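PDB 3C1A: putative oxidoreductase from Magnetospirillum magnetotacticum, which probably catalyses an NAD(P)-dependent oxidation or reduction, as a member of the GFO/IDH/MocA oxidoreductase family, though its substrate is not known. Local coordinates for residues 231-236 against 262-267. Sequence-based numbering, arbitrary orientation.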
ATOM      1  N   CYS A 231      -8.067   8.163  11.986  1.00 19.69           N
ATOM      2  CA  CYS A 231      -8.996   8.367  10.894  1.00 21.25           C
ATOM      3  C   CYS A 231      -8.327   8.114   9.544  1.00 18.96           C
ATOM      4  O   CYS A 231      -7.123   8.361   9.359  1.00 18.28           O
ATOM      5  CB  CYS A 231      -9.545   9.801  10.936  1.00 22.76           C
ATOM      6  SG  CYS A 231      -8.239  11.050  10.681  1.00 25.94           S
ATOM      7  N   ARG A 232      -9.137   7.621   8.616  1.00 20.00           N
ATOM      8  CA  ARG A 232      -8.753   7.434   7.215  1.00 18.94           C
ATOM      9  C   ARG A 232      -9.964   7.759   6.380  1.00 19.74           C
ATOM     10  O   ARG A 232     -11.026   7.095   6.501  1.00 16.61           O
ATOM     11  CB  ARG A 232      -8.333   5.998   6.947  1.00 20.92           C
ATOM     12  CG  ARG A 232      -6.998   5.624   7.587  1.00 26.35           C
ATOM     13  N   ARG A 233      -9.848   8.783   5.539  1.00 17.77           N
ATOM     14  CA  ARG A 233     -10.972   9.105   4.669  1.00 16.16           C
ATOM     15  C   ARG A 233     -10.478   9.670   3.375  1.00 15.54           C
ATOM     16  O   ARG A 233      -9.389  10.258   3.324  1.00 16.50           O
ATOM     17  CB  ARG A 233     -11.965  10.044   5.347  1.00 16.85           C
ATOM     18  CG  ARG A 233     -11.364  11.238   6.014  1.00 21.19           C
ATOM     19  CD  ARG A 233     -12.470  12.051   6.641  1.00 24.05           C
ATOM     20  NE  ARG A 233     -11.980  13.270   7.275  1.00 24.11           N
ATOM     21  CZ  ARG A 233     -12.767  14.257   7.689  1.00 25.14           C
ATOM     22  NH1 ARG A 233     -14.085  14.181   7.502  1.00 29.57           N
ATOM     23  NH2 ARG A 233     -12.235  15.334   8.265  1.00 29.52           N
ATOM     24  N   LEU A 234     -11.252   9.474   2.317  1.00 15.30           N
ATOM     25  CA  LEU A 234     -10.970  10.176   1.069  1.00 14.79           C
ATOM     26  C   LEU A 234     -12.270  10.589   0.395  1.00 16.12           C
ATOM     27  O   LEU A 234     -13.341  10.078   0.724  1.00 14.60           O
ATOM     28  CB  LEU A 234     -10.082   9.343   0.142  1.00 15.53           C
ATOM     29  CG  LEU A 234     -10.618   8.054  -0.477  1.00 12.25           C
ATOM     30  CD1 LEU A 234     -11.674   8.260  -1.626  1.00 13.70           C
ATOM     31  CD2 LEU A 234      -9.391   7.288  -0.972  1.00 16.68           C
ATOM     32  N   ALA A 235     -12.186  11.557  -0.514  1.00 13.52           N
ATOM     33  CA  ALA A 235     -13.370  12.028  -1.214  1.00 11.08           C
ATOM     34  C   ALA A 235     -12.951  12.311  -2.633  1.00 14.00           C
ATOM     35  O   ALA A 235     -11.887  12.851  -2.822  1.00  9.17           O
ATOM     36  CB  ALA A 235     -13.903  13.287  -0.557  1.00  9.38           C
ATOM     37  N   VAL A 236     -13.754  11.926  -3.618  1.00 11.04           N
ATOM     38  CA  VAL A 236     -13.470  12.257  -5.027  1.00 12.18           C
ATOM     39  C   VAL A 236     -14.601  13.180  -5.505  1.00 10.80           C
ATOM     40  O   VAL A 236     -15.755  12.794  -5.517  1.00 11.03           O
ATOM     41  CB  VAL A 236     -13.316  11.002  -5.959  1.00 11.35           C
ATOM     42  CG1 VAL A 236     -13.034  11.439  -7.407  1.00 12.51           C
ATOM     43  CG2 VAL A 236     -12.155  10.124  -5.475  1.00 11.06           C
ATOM     44  N   GLY A 262     -14.801  21.701  -2.307  1.00 31.44           N
ATOM     45  CA  GLY A 262     -13.813  20.707  -1.909  1.00 28.88           C
ATOM     46  C   GLY A 262     -13.790  20.363  -0.430  1.00 25.65           C
ATOM     47  O   GLY A 262     -12.869  19.715   0.030  1.00 23.63           O
ATOM     48  N   ASN A 263     -14.816  20.774   0.307  1.00 22.75           N
ATOM     49  CA  ASN A 263     -14.946  20.467   1.699  1.00 22.74           C
ATOM     50  C   ASN A 263     -15.525  19.084   1.850  1.00 21.88           C
ATOM     51  O   ASN A 263     -16.250  18.626   1.001  1.00 18.62           O
ATOM     52  CB  ASN A 263     -15.915  21.447   2.384  1.00 23.26           C
ATOM     53  CG  ASN A 263     -15.293  22.801   2.693  1.00 28.99           C
ATOM     54  OD1 ASN A 263     -14.064  22.963   2.747  1.00 32.17           O
ATOM     55  ND2 ASN A 263     -16.157  23.787   2.916  1.00 33.23           N
ATOM     56  N   TRP A 264     -15.235  18.448   2.971  1.00 20.93           N
ATOM     57  CA  TRP A 264     -15.817  17.166   3.279  1.00 20.71           C
ATOM     58  C   TRP A 264     -17.331  17.257   3.314  1.00 23.02           C
ATOM     59  O   TRP A 264     -17.888  18.063   4.064  1.00 25.18           O
ATOM     60  CB  TRP A 264     -15.340  16.677   4.636  1.00 20.80           C
ATOM     61  CG  TRP A 264     -13.920  16.376   4.706  1.00 18.57           C
ATOM     62  CD1 TRP A 264     -12.986  17.082   5.372  1.00 23.29           C
ATOM     63  CD2 TRP A 264     -13.239  15.262   4.114  1.00 19.29           C
ATOM     64  NE1 TRP A 264     -11.756  16.493   5.229  1.00 25.39           N
ATOM     65  CE2 TRP A 264     -11.888  15.365   4.471  1.00 20.82           C
ATOM     66  CE3 TRP A 264     -13.647  14.184   3.318  1.00 16.53           C
ATOM     67  CZ2 TRP A 264     -10.939  14.448   4.066  1.00 18.59           C
ATOM     68  CZ3 TRP A 264     -12.702  13.274   2.920  1.00 17.87           C
ATOM     69  CH2 TRP A 264     -11.356  13.423   3.286  1.00 21.68           C
ATOM     70  N   PRO A 265     -18.008  16.435   2.517  1.00 23.52           N
ATOM     71  CA  PRO A 265     -19.448  16.384   2.656  1.00 25.60           C
ATOM     72  C   PRO A 265     -19.929  16.166   4.081  1.00 29.60           C
ATOM     73  O   PRO A 265     -19.468  15.256   4.765  1.00 28.16           O
ATOM     74  CB  PRO A 265     -19.831  15.209   1.762  1.00 25.48           C
ATOM     75  CG  PRO A 265     -18.784  15.214   0.716  1.00 20.96           C
ATOM     76  CD  PRO A 265     -17.541  15.555   1.433  1.00 21.94           C
ATOM     77  N   VAL A 266     -20.865  17.008   4.507  1.00 33.58           N
ATOM     78  CA  VAL A 266     -21.604  16.796   5.742  1.00 36.34           C
ATOM     79  C   VAL A 266     -22.900  16.083   5.390  1.00 37.99           C
ATOM     80  O   VAL A 266     -23.486  16.332   4.335  1.00 40.63           O
ATOM     81  CB  VAL A 266     -21.932  18.135   6.451  1.00 38.03           C
ATOM     82  CG1 VAL A 266     -22.555  17.872   7.828  1.00 41.33           C
ATOM     83  CG2 VAL A 266     -20.685  18.992   6.578  1.00 38.17           C
ATOM     84  N   GLY A 267     -23.350  15.193   6.265  1.00 38.07           N
ATOM     85  CA  GLY A 267     -24.546  14.403   5.986  1.00 40.26           C
ATOM     86  C   GLY A 267     -24.221  12.976   5.609  1.00 41.01           C
ATOM     87  O   GLY A 267     -23.077  12.658   5.283  1.00 41.52           O
TER
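A cation-pi stack between Arg233 and Trp264 joins a loop to one face of the mixed sheet. Arg233 lies on strand 229-238, and Trp264 on the loop between strands 254-256 and 270-271. The guanidinium of Arg233 rests flat on the indole, the two planes only 8° apart. Arg233 CZ stands 3.5 Å from the centroid of the five-membered ring of Trp264, over the face. The aliphatic part of the chain continues the cover: CD of Arg233 makes a CH-pi contact 3.7 Å from the centroid of the six-membered ring of Trp264. CG of Arg233 sits between the backbone N and the carbonyl carbon (chi1 48°), and the chain then runs extended to NE, which lays its whole length over the indole. Arg233 NH2 and Trp264 NE1 are 3.3 Å apart, but both are donors and form no hydrogen bond. The charge is met instead by a salt bridge from Arg233 NE to Glu154, on the adjacent antiparallel strand 148-158. The strand belongs to the mixed sheet of the GFO/IDH/MocA C-terminal domain; Leu234 and Val236 pack on helix 168-184 at its other face. The benzo end of the indole reaches down to the strand. There CZ3 of Trp264 touches CB of Ala235 at 3.7 Å, and the backbone of Leu234 meets the ring edge. A serine in place of Trp264 would probably leave the Arg233 guanidinium without its stacking surface and open a gap beside Ala235 CB. Arg152, also on strand 148-158, makes a second cation-pi contact with Trp264 and hydrogen-bonds to the carbonyl O of Gly262.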